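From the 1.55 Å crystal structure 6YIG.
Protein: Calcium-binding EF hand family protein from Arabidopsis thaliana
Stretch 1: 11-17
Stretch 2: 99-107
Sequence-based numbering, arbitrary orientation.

Stretch 1, residues 11-17: DQFEAYF
Stretch 2, residues 99-107: KIPPPKINL

The N-terminal turns of a helix pack against an extended, proline-rich segment near the C-terminus of the same chain, burying 355 Å² summed over both sides. Q12 starts the helix at phi/psi -75/-31, and F13 to F17 follow with phi -58 to -66 and psi -40 to -49, held by backbone bonds from A15 N to D11 O (3.0 Å), Y16 N to Q12 O (2.9 Å) and F17 N to F13 O (2.9 Å). D11 (phi/psi -79/103, chi1 t) is the N-cap: its OD1 accepts from E14 N at 3.0 Å, nearly linearly at 173°, satisfying an amide that has no helical carbonyl partner. Stretch 2 has no regular secondary structure. Its three consecutive prolines, P101 to P103, have phi between -65 and -79 and psi between 152 and 175, and the chain stays extended through K104 (-98/120), I105 (-127/119) and N106 (-66/125). In register, the CA atoms of F13 and P102 are 6.1 Å apart and those of Y16 and I105 8.5 Å apart.

Y16 covers the most surface. Its CA-to-CB bond points toward stretch 2, and with chi1 -81° (m) and chi2 -34° the ring reaches the backbone at the end of the proline run, where the hydroxyl donates to P103 O (OH to O, 2.8 Å) and accepts a weak bond from I105 N (N to OH, 3.3 Å, 134°). Since a proline nitrogen carries no hydrogen, I105 N offers a donor that P102 and P103 cannot. A water donates to I105 O at 2.7 Å and, weakly, to Y16 OH at 3.4 Å, linking the same two residues. I105 (chi1 m, chi2 m) lays CG1 over one face of the tyrosine ring, 4.1 Å from the centroid and 24° off the normal. P103 CD approaches Y16 CE2 at 4.0 Å, while L107 CD1 lies at the ring edge, 4.1 Å from CE1.

P102, with a C-gamma endo pucker and its CA-to-CB bond toward the helix, is the counterpart of F13. The phenylalanine leaves its backbone sideways, but chi1 -72° (m) and chi2 -87° bring the ring end close to the prolines. P102 CB sits over one ring face, 4.0 Å from the centroid and only 14° off the normal, a well-centred CH-pi contact; F13 CE2 is 3.8 Å from P102 CD. At the ring edge, F13 CZ lies 3.6 Å from I100 O. P102 also meets Q12, whose CB is 3.8 Å from P102 CG, and Y16, whose CE2 is 4.3 Å from P102 CB, so this single proline touches three helix residues.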

# COMPACT_ATOMS: atom_id res chain seq x y z
N ASP A 11 9.53 -5.00 -11.50
CA ASP A 11 8.86 -5.11 -10.20
C ASP A 11 8.19 -3.78 -9.88
O ASP A 11 8.83 -2.81 -9.46
CB ASP A 11 9.88 -5.52 -9.14
CG ASP A 11 9.25 -5.81 -7.80
OD1 ASP A 11 8.15 -5.30 -7.52
OD2 ASP A 11 9.89 -6.55 -7.01
N GLN A 12 6.87 -3.75 -10.06
CA GLN A 12 6.12 -2.51 -9.88
C GLN A 12 5.95 -2.16 -8.41
O GLN A 12 5.88 -0.97 -8.08
CB GLN A 12 4.75 -2.63 -10.55
CG GLN A 12 3.93 -1.36 -10.52
CD GLN A 12 4.64 -0.18 -11.17
OE1 GLN A 12 5.03 0.78 -10.49
NE2 GLN A 12 4.82 -0.25 -12.48
N PHE A 13 5.88 -3.15 -7.52
CA PHE A 13 5.84 -2.85 -6.10
C PHE A 13 7.11 -2.11 -5.70
O PHE A 13 7.07 -1.07 -5.03
CB PHE A 13 5.68 -4.12 -5.26
CG PHE A 13 4.31 -4.73 -5.34
CD1 PHE A 13 3.30 -4.33 -4.48
CD2 PHE A 13 4.02 -5.72 -6.25
CE1 PHE A 13 2.06 -4.89 -4.54
CE2 PHE A 13 2.77 -6.29 -6.31
CZ PHE A 13 1.78 -5.86 -5.46
N GLU A 14 8.26 -2.64 -6.11
CA GLU A 14 9.52 -1.98 -5.78
C GLU A 14 9.60 -0.59 -6.41
O GLU A 14 10.10 0.36 -5.78
CB GLU A 14 10.70 -2.84 -6.24
CG GLU A 14 12.04 -2.18 -5.94
CD GLU A 14 13.23 -3.07 -6.23
OE1 GLU A 14 13.12 -3.96 -7.11
OE2 GLU A 14 14.27 -2.88 -5.57
N ALA A 15 9.13 -0.44 -7.65
CA ALA A 15 9.18 0.86 -8.30
C ALA A 15 8.35 1.87 -7.53
O ALA A 15 8.77 3.02 -7.36
CB ALA A 15 8.69 0.74 -9.74
N TYR A 16 7.18 1.46 -7.06
CA TYR A 16 6.35 2.36 -6.27
C TYR A 16 7.02 2.70 -4.94
O TYR A 16 6.94 3.83 -4.47
CB TYR A 16 4.98 1.74 -6.01
CG TYR A 16 3.97 1.84 -7.13
CD1 TYR A 16 3.92 2.93 -7.98
CD2 TYR A 16 3.02 0.85 -7.31
CE1 TYR A 16 2.95 3.04 -8.98
CE2 TYR A 16 2.07 0.93 -8.32
CZ TYR A 16 2.03 2.03 -9.15
OH TYR A 16 1.10 2.17 -10.17
N PHE A 17 7.64 1.72 -4.28
CA PHE A 17 8.34 1.96 -3.03
C PHE A 17 9.44 3.01 -3.22
O PHE A 17 9.58 3.94 -2.42
CB PHE A 17 8.90 0.61 -2.52
CG PHE A 17 9.57 0.64 -1.17
CD1 PHE A 17 8.91 1.06 -0.04
CD2 PHE A 17 10.84 0.11 -1.03
CE1 PHE A 17 9.51 1.04 1.19
CE2 PHE A 17 11.46 0.08 0.20
CZ PHE A 17 10.79 0.57 1.33
N LYS A 99 -1.48 -12.97 -5.12
CA LYS A 99 -2.33 -12.85 -6.29
C LYS A 99 -2.83 -11.43 -6.54
O LYS A 99 -3.46 -11.18 -7.57
CB LYS A 99 -3.55 -13.77 -6.15
CG LYS A 99 -3.20 -15.25 -6.01
CD LYS A 99 -4.44 -16.08 -5.71
N ILE A 100 -2.55 -10.50 -5.64
CA ILE A 100 -3.08 -9.14 -5.72
C ILE A 100 -2.14 -8.31 -6.57
O ILE A 100 -0.95 -8.16 -6.20
CB ILE A 100 -3.29 -8.53 -4.34
CG1 ILE A 100 -4.22 -9.40 -3.50
CG2 ILE A 100 -3.81 -7.09 -4.48
CD1 ILE A 100 -4.33 -8.93 -2.05
N PRO A 101 -2.59 -7.75 -7.69
CA PRO A 101 -1.74 -6.90 -8.53
C PRO A 101 -1.34 -5.62 -7.81
O PRO A 101 -2.00 -5.19 -6.85
CB PRO A 101 -2.62 -6.58 -9.74
CG PRO A 101 -3.73 -7.54 -9.72
CD PRO A 101 -3.94 -7.93 -8.29
N PRO A 102 -0.28 -4.96 -8.26
CA PRO A 102 -0.01 -3.62 -7.78
C PRO A 102 -1.08 -2.66 -8.25
O PRO A 102 -1.70 -2.87 -9.31
CB PRO A 102 1.37 -3.29 -8.39
CG PRO A 102 1.46 -4.14 -9.57
CD PRO A 102 0.65 -5.39 -9.31
N PRO A 103 -1.33 -1.59 -7.51
CA PRO A 103 -2.41 -0.66 -7.86
C PRO A 103 -2.01 0.29 -8.98
O PRO A 103 -0.87 0.29 -9.47
CB PRO A 103 -2.63 0.08 -6.53
CG PRO A 103 -1.24 0.11 -5.91
CD PRO A 103 -0.64 -1.21 -6.26
N LYS A 104 -2.98 1.10 -9.40
CA LYS A 104 -2.76 2.19 -10.35
C LYS A 104 -2.61 3.49 -9.56
O LYS A 104 -3.52 3.89 -8.84
CB LYS A 104 -3.93 2.30 -11.33
CG LYS A 104 -4.08 1.08 -12.22
CD LYS A 104 -2.91 0.97 -13.21
CE LYS A 104 -3.11 -0.16 -14.22
NZ LYS A 104 -3.06 -1.52 -13.60
N ILE A 105 -1.46 4.15 -9.70
CA ILE A 105 -1.17 5.36 -8.95
C ILE A 105 -0.78 6.45 -9.94
O ILE A 105 0.20 6.29 -10.67
CB ILE A 105 -0.05 5.15 -7.92
CG1 ILE A 105 -0.36 3.97 -7.01
CG2 ILE A 105 0.14 6.43 -7.10
CD1 ILE A 105 -1.39 4.25 -5.94
N ASN A 106 -1.56 7.53 -9.96
CA ASN A 106 -1.20 8.74 -10.70
C ASN A 106 0.04 9.38 -10.08
O ASN A 106 0.07 9.65 -8.88
CB ASN A 106 -2.38 9.73 -10.67
N LEU A 107 1.06 9.59 -10.91
CA LEU A 107 2.33 10.10 -10.40
C LEU A 107 2.68 11.40 -11.11
O LEU A 107 2.45 12.48 -10.58
CB LEU A 107 3.45 9.08 -10.59
CG LEU A 107 3.17 7.66 -10.06
CD1 LEU A 107 4.28 6.69 -10.43
CD2 LEU A 107 2.97 7.68 -8.56
O HOH W 1 1.80 4.73 -12.22